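PDB 4A6D: hydroxyindole o-methyltransferase, which catalyses the last step of melatonin synthesis, transferring a methyl group from S-adenosyl-L-methionine to N-acetylserotonin. Local coordinates for residues 279-290 / 311-321. Residues are numbered along the deposited sequence; the frame is centred on the assembly and turned at random.
With ZN (zinc ion), chain C; SO4 (sulfate ion), chain E.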
ATOM      1  N   ILE A 279      32.122 -12.350  14.708  1.00 61.66           N
ATOM      2  CA  ILE A 279      31.117 -11.330  14.453  1.00 59.14           C
ATOM      3  C   ILE A 279      30.003 -11.995  13.648  1.00 63.43           C
ATOM      4  O   ILE A 279      30.270 -12.575  12.598  1.00 64.12           O
ATOM      5  CB  ILE A 279      31.667 -10.023  13.834  1.00 60.04           C
ATOM      6  CG1 ILE A 279      30.529  -8.974  13.702  1.00 58.32           C
ATOM      7  CG2 ILE A 279      32.425 -10.282  12.506  1.00 60.58           C
ATOM      8  CD1 ILE A 279      30.929  -7.681  13.497  1.00 54.76           C
ATOM      9  N   LEU A 280      28.782 -11.996  14.205  1.00 59.68           N
ATOM     10  CA  LEU A 280      27.618 -12.588  13.581  1.00 59.17           C
ATOM     11  C   LEU A 280      26.729 -11.465  13.121  1.00 62.76           C
ATOM     12  O   LEU A 280      26.169 -10.750  13.950  1.00 62.74           O
ATOM     13  CB  LEU A 280      26.860 -13.543  14.526  1.00 60.18           C
ATOM     14  CG  LEU A 280      25.614 -14.243  13.897  1.00 65.49           C
ATOM     15  CD1 LEU A 280      26.011 -15.204  12.783  1.00 66.39           C
ATOM     16  CD2 LEU A 280      24.810 -14.971  14.932  1.00 66.67           C
ATOM     17  N   VAL A 281      26.656 -11.274  11.800  1.00 58.74           N
ATOM     18  CA  VAL A 281      25.872 -10.234  11.140  1.00 58.21           C
ATOM     19  C   VAL A 281      24.591 -10.878  10.645  1.00 65.67           C
ATOM     20  O   VAL A 281      24.648 -11.889   9.940  1.00 67.13           O
ATOM     21  CB  VAL A 281      26.666  -9.511  10.017  1.00 60.00           C
ATOM     22  CG1 VAL A 281      25.756  -8.574   9.204  1.00 58.14           C
ATOM     23  CG2 VAL A 281      27.881  -8.760  10.597  1.00 58.32           C
ATOM     24  N   ILE A 282      23.440 -10.351  11.100  1.00 61.19           N
ATOM     25  CA  ILE A 282      22.136 -10.897  10.725  1.00 60.62           C
ATOM     26  C   ILE A 282      21.379  -9.833   9.972  1.00 63.24           C
ATOM     27  O   ILE A 282      20.974  -8.839  10.556  1.00 60.19           O
ATOM     28  CB  ILE A 282      21.327 -11.476  11.915  1.00 63.25           C
ATOM     29  CG1 ILE A 282      22.083 -12.661  12.539  1.00 61.85           C
ATOM     30  CG2 ILE A 282      19.885 -11.885  11.445  1.00 64.70           C
ATOM     31  CD1 ILE A 282      21.664 -13.008  13.882  1.00 62.91           C
ATOM     32  N   GLU A 283      21.252 -10.034   8.654  1.00 63.67           N
ATOM     33  CA  GLU A 283      20.604  -9.108   7.737  1.00 64.22           C
ATOM     34  C   GLU A 283      19.936  -9.892   6.589  1.00 68.82           C
ATOM     35  O   GLU A 283      20.239 -11.068   6.383  1.00 68.81           O
ATOM     36  CB  GLU A 283      21.631  -8.088   7.160  1.00 64.94           C
ATOM     37  CG  GLU A 283      22.331  -7.150   8.145  1.00 69.06           C
ATOM     38  CD  GLU A 283      21.537  -5.984   8.692  1.00 77.45           C
ATOM     39  OE1 GLU A 283      20.291  -6.072   8.707  1.00 69.52           O
ATOM     40  OE2 GLU A 283      22.159  -5.020   9.193  1.00 70.08           O
ATOM     41  N   SER A 284      19.032  -9.219   5.855  1.00 63.94           N
ATOM     42  CA  SER A 284      18.369  -9.771   4.679  1.00 64.04           C
ATOM     43  C   SER A 284      19.313  -9.499   3.516  1.00 67.64           C
ATOM     44  O   SER A 284      19.529  -8.348   3.118  1.00 66.77           O
ATOM     45  CB  SER A 284      17.013  -9.093   4.434  1.00 64.72           C
ATOM     46  OG  SER A 284      16.241  -9.946   3.600  1.00 65.63           O
ATOM     47  N   LEU A 285      19.884 -10.547   2.990  1.00 65.86           N
ATOM     48  CA  LEU A 285      20.879 -10.442   1.935  1.00 66.96           C
ATOM     49  C   LEU A 285      20.292 -10.158   0.576  1.00 69.04           C
ATOM     50  O   LEU A 285      19.329 -10.800   0.164  1.00 68.97           O
ATOM     51  CB  LEU A 285      21.779 -11.705   1.893  1.00 68.44           C
ATOM     52  CG  LEU A 285      22.690 -11.946   3.107  1.00 73.64           C
ATOM     53  CD1 LEU A 285      23.392 -13.299   3.001  1.00 74.62           C
ATOM     54  CD2 LEU A 285      23.716 -10.840   3.260  1.00 74.65           C
ATOM     55  N   LEU A 286      20.879  -9.184  -0.120  1.00 64.39           N
ATOM     56  CA  LEU A 286      20.465  -8.843  -1.477  1.00 64.46           C
ATOM     57  C   LEU A 286      21.149  -9.794  -2.445  1.00 69.91           C
ATOM     58  O   LEU A 286      22.316 -10.125  -2.232  1.00 69.87           O
ATOM     59  CB  LEU A 286      20.890  -7.403  -1.822  1.00 63.57           C
ATOM     60  CG  LEU A 286      19.848  -6.316  -1.751  1.00 67.36           C
ATOM     61  CD1 LEU A 286      20.439  -5.039  -2.242  1.00 69.12           C
ATOM     62  CD2 LEU A 286      18.609  -6.623  -2.602  1.00 69.60           C
ATOM     63  N   ASP A 287      20.467 -10.207  -3.537  1.00 66.92           N
ATOM     64  CA  ASP A 287      21.136 -11.071  -4.536  1.00 67.83           C
ATOM     65  C   ASP A 287      22.328 -10.241  -5.066  1.00 72.54           C
ATOM     66  O   ASP A 287      22.233  -9.014  -5.099  1.00 73.32           O
ATOM     67  CB  ASP A 287      20.193 -11.401  -5.736  1.00 69.20           C
ATOM     68  CG  ASP A 287      18.965 -12.290  -5.491  1.00 76.35           C
ATOM     69  OD1 ASP A 287      18.912 -12.957  -4.442  1.00 76.39           O
ATOM     70  OD2 ASP A 287      18.041 -12.311  -6.376  1.00 84.63           O
ATOM     71  N   GLU A 288      23.400 -10.883  -5.514  1.00 68.73           N
ATOM     72  CA  GLU A 288      24.555 -10.174  -6.070  1.00 69.52           C
ATOM     73  C   GLU A 288      24.286  -9.125  -7.167  1.00 76.75           C
ATOM     74  O   GLU A 288      25.015  -8.135  -7.239  1.00 77.69           O
ATOM     75  CB  GLU A 288      25.648 -11.146  -6.491  1.00 72.65           C
ATOM     76  CG  GLU A 288      26.440 -11.721  -5.321  1.00 80.95           C
ATOM     77  CD  GLU A 288      27.255 -10.758  -4.486  1.00 87.82           C
ATOM     78  OE1 GLU A 288      27.538  -9.632  -4.957  1.00 94.06           O
ATOM     79  OE2 GLU A 288      27.626 -11.146  -3.356  1.00 79.60           O
ATOM     80  N   ASP A 289      23.258  -9.334  -8.012  1.00 75.61           N
ATOM     81  CA  ASP A 289      22.876  -8.379  -9.065  1.00 77.25           C
ATOM     82  C   ASP A 289      22.021  -7.209  -8.524  1.00 80.10           C
ATOM     83  O   ASP A 289      21.666  -6.308  -9.290  1.00 79.88           O
ATOM     84  CB  ASP A 289      22.210  -9.074 -10.282  1.00 80.47           C
ATOM     85  CG  ASP A 289      20.932  -9.892 -10.081  1.00 88.91           C
ATOM     86  OD1 ASP A 289      20.235  -9.683  -9.068  1.00 83.50           O
ATOM     87  OD2 ASP A 289      20.591 -10.687 -10.985  1.00102.80           O
ATOM     88  N   ARG A 290      21.726  -7.225  -7.191  1.00 74.76           N
ATOM     89  CA  ARG A 290      20.898  -6.253  -6.464  1.00 74.07           C
ATOM     90  C   ARG A 290      19.448  -6.238  -6.968  1.00 77.73           C
ATOM     91  O   ARG A 290      18.644  -5.408  -6.544  1.00 77.16           O
ATOM     92  CB  ARG A 290      21.539  -4.836  -6.403  1.00 75.77           C
ATOM     93  CG  ARG A 290      22.962  -4.836  -5.830  1.00 82.86           C
ATOM     94  CD  ARG A 290      23.460  -3.453  -5.464  1.00 92.55           C
ATOM     95  NE  ARG A 290      23.687  -2.620  -6.643  1.00101.65           N
ATOM     96  CZ  ARG A 290      24.830  -2.566  -7.318  1.00121.95           C
ATOM     97  NH1 ARG A 290      25.870  -3.303  -6.937  1.00110.26           N
ATOM     98  NH2 ARG A 290      24.942  -1.783  -8.382  1.00112.08           N
ATOM     99  N   GLU A 311      20.124  -2.084   2.105  1.00 61.24           N
ATOM    100  CA  GLU A 311      20.369  -3.514   2.249  1.00 61.44           C
ATOM    101  C   GLU A 311      21.618  -3.800   1.393  1.00 66.24           C
ATOM    102  O   GLU A 311      21.970  -2.990   0.530  1.00 66.19           O
ATOM    103  CB  GLU A 311      19.140  -4.366   1.869  1.00 62.43           C
ATOM    104  CG  GLU A 311      17.936  -4.150   2.794  1.00 63.81           C
ATOM    105  CD  GLU A 311      18.111  -4.361   4.288  1.00 78.19           C
ATOM    106  OE1 GLU A 311      18.934  -5.216   4.693  1.00 79.78           O
ATOM    107  OE2 GLU A 311      17.424  -3.657   5.060  1.00 71.20           O
ATOM    108  N   ARG A 312      22.359  -4.862   1.698  1.00 63.63           N
ATOM    109  CA  ARG A 312      23.602  -5.118   0.952  1.00 63.00           C
ATOM    110  C   ARG A 312      23.712  -6.543   0.485  1.00 64.98           C
ATOM    111  O   ARG A 312      23.040  -7.416   1.027  1.00 64.30           O
ATOM    112  CB  ARG A 312      24.855  -4.702   1.786  1.00 60.23           C
ATOM    113  CG  ARG A 312      24.895  -3.209   2.186  1.00 67.08           C
ATOM    114  CD  ARG A 312      25.924  -2.954   3.276  1.00 66.06           C
ATOM    115  NE  ARG A 312      26.270  -1.543   3.452  1.00 65.31           N
ATOM    116  CZ  ARG A 312      25.764  -0.742   4.390  1.00 74.56           C
ATOM    117  NH1 ARG A 312      24.826  -1.183   5.218  1.00 57.21           N
ATOM    118  NH2 ARG A 312      26.190   0.504   4.503  1.00 63.05           N
ATOM    119  N   THR A 313      24.579  -6.776  -0.516  1.00 62.21           N
ATOM    120  CA  THR A 313      24.924  -8.094  -1.068  1.00 62.91           C
ATOM    121  C   THR A 313      25.984  -8.765  -0.197  1.00 69.75           C
ATOM    122  O   THR A 313      26.762  -8.064   0.485  1.00 68.14           O
ATOM    123  CB  THR A 313      25.464  -7.982  -2.524  1.00 64.50           C
ATOM    124  OG1 THR A 313      26.747  -7.354  -2.526  1.00 61.24           O
ATOM    125  CG2 THR A 313      24.468  -7.284  -3.504  1.00 55.03           C
ATOM    126  N   PRO A 314      26.101 -10.125  -0.272  1.00 68.55           N
ATOM    127  CA  PRO A 314      27.154 -10.819   0.490  1.00 67.18           C
ATOM    128  C   PRO A 314      28.570 -10.244   0.283  1.00 72.26           C
ATOM    129  O   PRO A 314      29.340 -10.076   1.249  1.00 70.34           O
ATOM    130  CB  PRO A 314      27.042 -12.248  -0.030  1.00 69.80           C
ATOM    131  CG  PRO A 314      25.628 -12.399  -0.365  1.00 74.06           C
ATOM    132  CD  PRO A 314      25.276 -11.102  -1.020  1.00 70.19           C
ATOM    133  N   THR A 315      28.901  -9.921  -0.982  1.00 70.01           N
ATOM    134  CA  THR A 315      30.188  -9.340  -1.371  1.00 70.47           C
ATOM    135  C   THR A 315      30.401  -7.976  -0.664  1.00 72.18           C
ATOM    136  O   THR A 315      31.508  -7.685  -0.210  1.00 68.64           O
ATOM    137  CB  THR A 315      30.232  -9.251  -2.903  1.00 82.01           C
ATOM    138  OG1 THR A 315      30.307 -10.576  -3.445  1.00 87.05           O
ATOM    139  CG2 THR A 315      31.389  -8.455  -3.412  1.00 79.93           C
ATOM    140  N   HIS A 316      29.325  -7.149  -0.581  1.00 69.82           N
ATOM    141  CA  HIS A 316      29.370  -5.839   0.063  1.00 67.93           C
ATOM    142  C   HIS A 316      29.680  -5.983   1.552  1.00 67.25           C
ATOM    143  O   HIS A 316      30.572  -5.289   2.048  1.00 66.91           O
ATOM    144  CB  HIS A 316      28.078  -5.066  -0.186  1.00 69.38           C
ATOM    145  CG  HIS A 316      28.160  -3.588   0.099  1.00 73.43           C
ATOM    146  ND1 HIS A 316      27.160  -2.727  -0.313  1.00 75.15           N
ATOM    147  CD2 HIS A 316      29.111  -2.870   0.756  1.00 75.23           C
ATOM    148  CE1 HIS A 316      27.534  -1.524   0.091  1.00 74.84           C
ATOM    149  NE2 HIS A 316      28.700  -1.565   0.743  1.00 75.44           N
ATOM    150  N   TYR A 317      29.007  -6.925   2.247  1.00 63.09           N
ATOM    151  CA  TYR A 317      29.263  -7.226   3.667  1.00 62.63           C
ATOM    152  C   TYR A 317      30.661  -7.774   3.835  1.00 67.10           C
ATOM    153  O   TYR A 317      31.315  -7.435   4.817  1.00 67.83           O
ATOM    154  CB  TYR A 317      28.236  -8.198   4.253  1.00 63.65           C
ATOM    155  CG  TYR A 317      26.894  -7.557   4.561  1.00 64.68           C
ATOM    156  CD1 TYR A 317      26.758  -6.634   5.595  1.00 65.00           C
ATOM    157  CD2 TYR A 317      25.753  -7.891   3.830  1.00 66.08           C
ATOM    158  CE1 TYR A 317      25.521  -6.076   5.908  1.00 64.55           C
ATOM    159  CE2 TYR A 317      24.507  -7.337   4.135  1.00 66.14           C
ATOM    160  CZ  TYR A 317      24.397  -6.435   5.180  1.00 72.72           C
ATOM    161  OH  TYR A 317      23.186  -5.868   5.485  1.00 74.47           O
ATOM    162  N   HIS A 318      31.158  -8.516   2.822  1.00 63.58           N
ATOM    163  CA  HIS A 318      32.517  -9.047   2.796  1.00 64.16           C
ATOM    164  C   HIS A 318      33.538  -7.925   2.713  1.00 66.86           C
ATOM    165  O   HIS A 318      34.474  -7.968   3.487  1.00 65.59           O
ATOM    166  CB  HIS A 318      32.712 -10.073   1.646  1.00 66.88           C
ATOM    167  CG  HIS A 318      33.943 -10.920   1.785  1.00 71.58           C
ATOM    168  ND1 HIS A 318      34.217 -11.951   0.890  1.00 75.70           N
ATOM    169  CD2 HIS A 318      34.923 -10.890   2.719  1.00 72.27           C
ATOM    170  CE1 HIS A 318      35.343 -12.506   1.305  1.00 75.04           C
ATOM    171  NE2 HIS A 318      35.812 -11.899   2.400  1.00 73.95           N
ATOM    172  N   MET A 319      33.368  -6.929   1.789  1.00 66.38           N
ATOM    173  CA  MET A 319      34.332  -5.834   1.693  0.60 67.55           C
ATOM    174  C   MET A 319      34.393  -5.126   3.047  1.00 68.41           C
ATOM    175  O   MET A 319      35.500  -4.955   3.563  1.00 67.96           O
ATOM    176  CB  MET A 319      34.011  -4.858   0.542  0.60 71.88           C
ATOM    177  CG  MET A 319      33.965  -5.535  -0.820  0.60 79.23           C
ATOM    178  SD  MET A 319      34.951  -4.772  -2.136  0.60 87.27           S
ATOM    179  CE  MET A 319      33.650  -4.521  -3.414  0.60 84.11           C
ATOM    180  N   LEU A 320      33.212  -4.786   3.655  1.00 63.02           N
ATOM    181  CA  LEU A 320      33.104  -4.125   4.959  1.00 60.36           C
ATOM    182  C   LEU A 320      33.802  -4.885   6.069  1.00 63.66           C
ATOM    183  O   LEU A 320      34.648  -4.299   6.748  1.00 62.75           O
ATOM    184  CB  LEU A 320      31.640  -3.783   5.334  1.00 57.98           C
ATOM    185  CG  LEU A 320      30.966  -2.642   4.556  1.00 61.24           C
ATOM    186  CD1 LEU A 320      29.477  -2.559   4.875  1.00 58.61           C
ATOM    187  CD2 LEU A 320      31.588  -1.296   4.875  1.00 64.27           C
ATOM    188  N   LEU A 321      33.482  -6.186   6.233  1.00 61.41           N
ATOM    189  CA  LEU A 321      34.097  -7.019   7.274  1.00 63.08           C
ATOM    190  C   LEU A 321      35.579  -7.270   7.028  1.00 69.34           C
ATOM    191  O   LEU A 321      36.369  -7.239   7.971  1.00 69.33           O
ATOM    192  CB  LEU A 321      33.343  -8.344   7.469  1.00 63.32           C
ATOM    193  CG  LEU A 321      31.969  -8.199   8.131  1.00 67.18           C
ATOM    194  CD1 LEU A 321      31.128  -9.427   7.905  1.00 67.63           C
ATOM    195  CD2 LEU A 321      32.100  -7.929   9.613  1.00 67.10           C
TER
HETATM  196 ZN    ZN C1349      36.766  -5.405  -1.119  0.50105.08          ZN
HETATM  197  S   SO4 E1351      38.467 -14.013   3.889  1.00 98.48           S
HETATM  198  O1  SO4 E1351      38.121 -14.902   2.769  1.00105.39           O
HETATM  199  O2  SO4 E1351      37.286 -13.884   4.734  1.00101.31           O
HETATM  200  O3  SO4 E1351      39.619 -14.530   4.683  1.00104.65           O
HETATM  201  O4  SO4 E1351      38.821 -12.682   3.364  1.00103.70           O
HETATM  202  O   HOH W   1      18.247  -6.581   6.715  1.00 68.36           O
HETATM  203  O   HOH W   2      21.125  -6.378   3.826  1.00 64.47           O
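Glu288 OE2 accepts two bonds from Thr315, in the first turn of helix 314-321: OG1 meets it at 2.7 Å from above the carboxylate plane, and the backbone N arrives on its syn lone pair at 3.0 Å. A bend at chi2 (-64°) turns the Glu288 carboxylate back toward the helix start, where OE1 also takes a weak bond from Thr313 OG1. That same hydroxyl caps the helix by accepting from His316 N, so Thr313 is the N-cap residue. One residue before the N-cap, Arg312 O accepts from Leu286 N at 3.0 Å, nearly straight at 172° but with the donor well above the carbonyl plane, and Thr313 CA directs a C-H...O contact to Leu286 O.

Strand 279-283 belongs to the central mixed sheet of the Rossmann-like methyltransferase domain, in order 3-2-1-4-5-7-6, and helix 314-321 packs over it in a roughly antiparallel direction (147°). Its axis lies 11.7 Å from that of the strand, a distance bridged by, among others, Ile279 CG2 against Leu321 CD2 (3.7 Å) and the Tyr317 ring, which Val281 CG1 and Leu285 CD2 approach obliquely while Arg312 CB lies over one face, toward its rim. Tyr317 OH donates to a water, 2.7 Å away in the ring plane, that also binds Ser284 O, Glu311 OE1 and Arg312 N. A phenylalanine here would probably leave the water without its hydroxyl donor and loosen the link it makes between those three atoms. A second water accepts from Ser284 N and donates to both Glu283 OE1 and Glu311 OE1, which are 4.3 Å apart. The other oxygens of the two carboxylates hold His255, the inferred proton donor/acceptor: Glu283 OE2 accepts from His255 N, and Glu311 OE2 is hydrogen-bonded to His255 ND1.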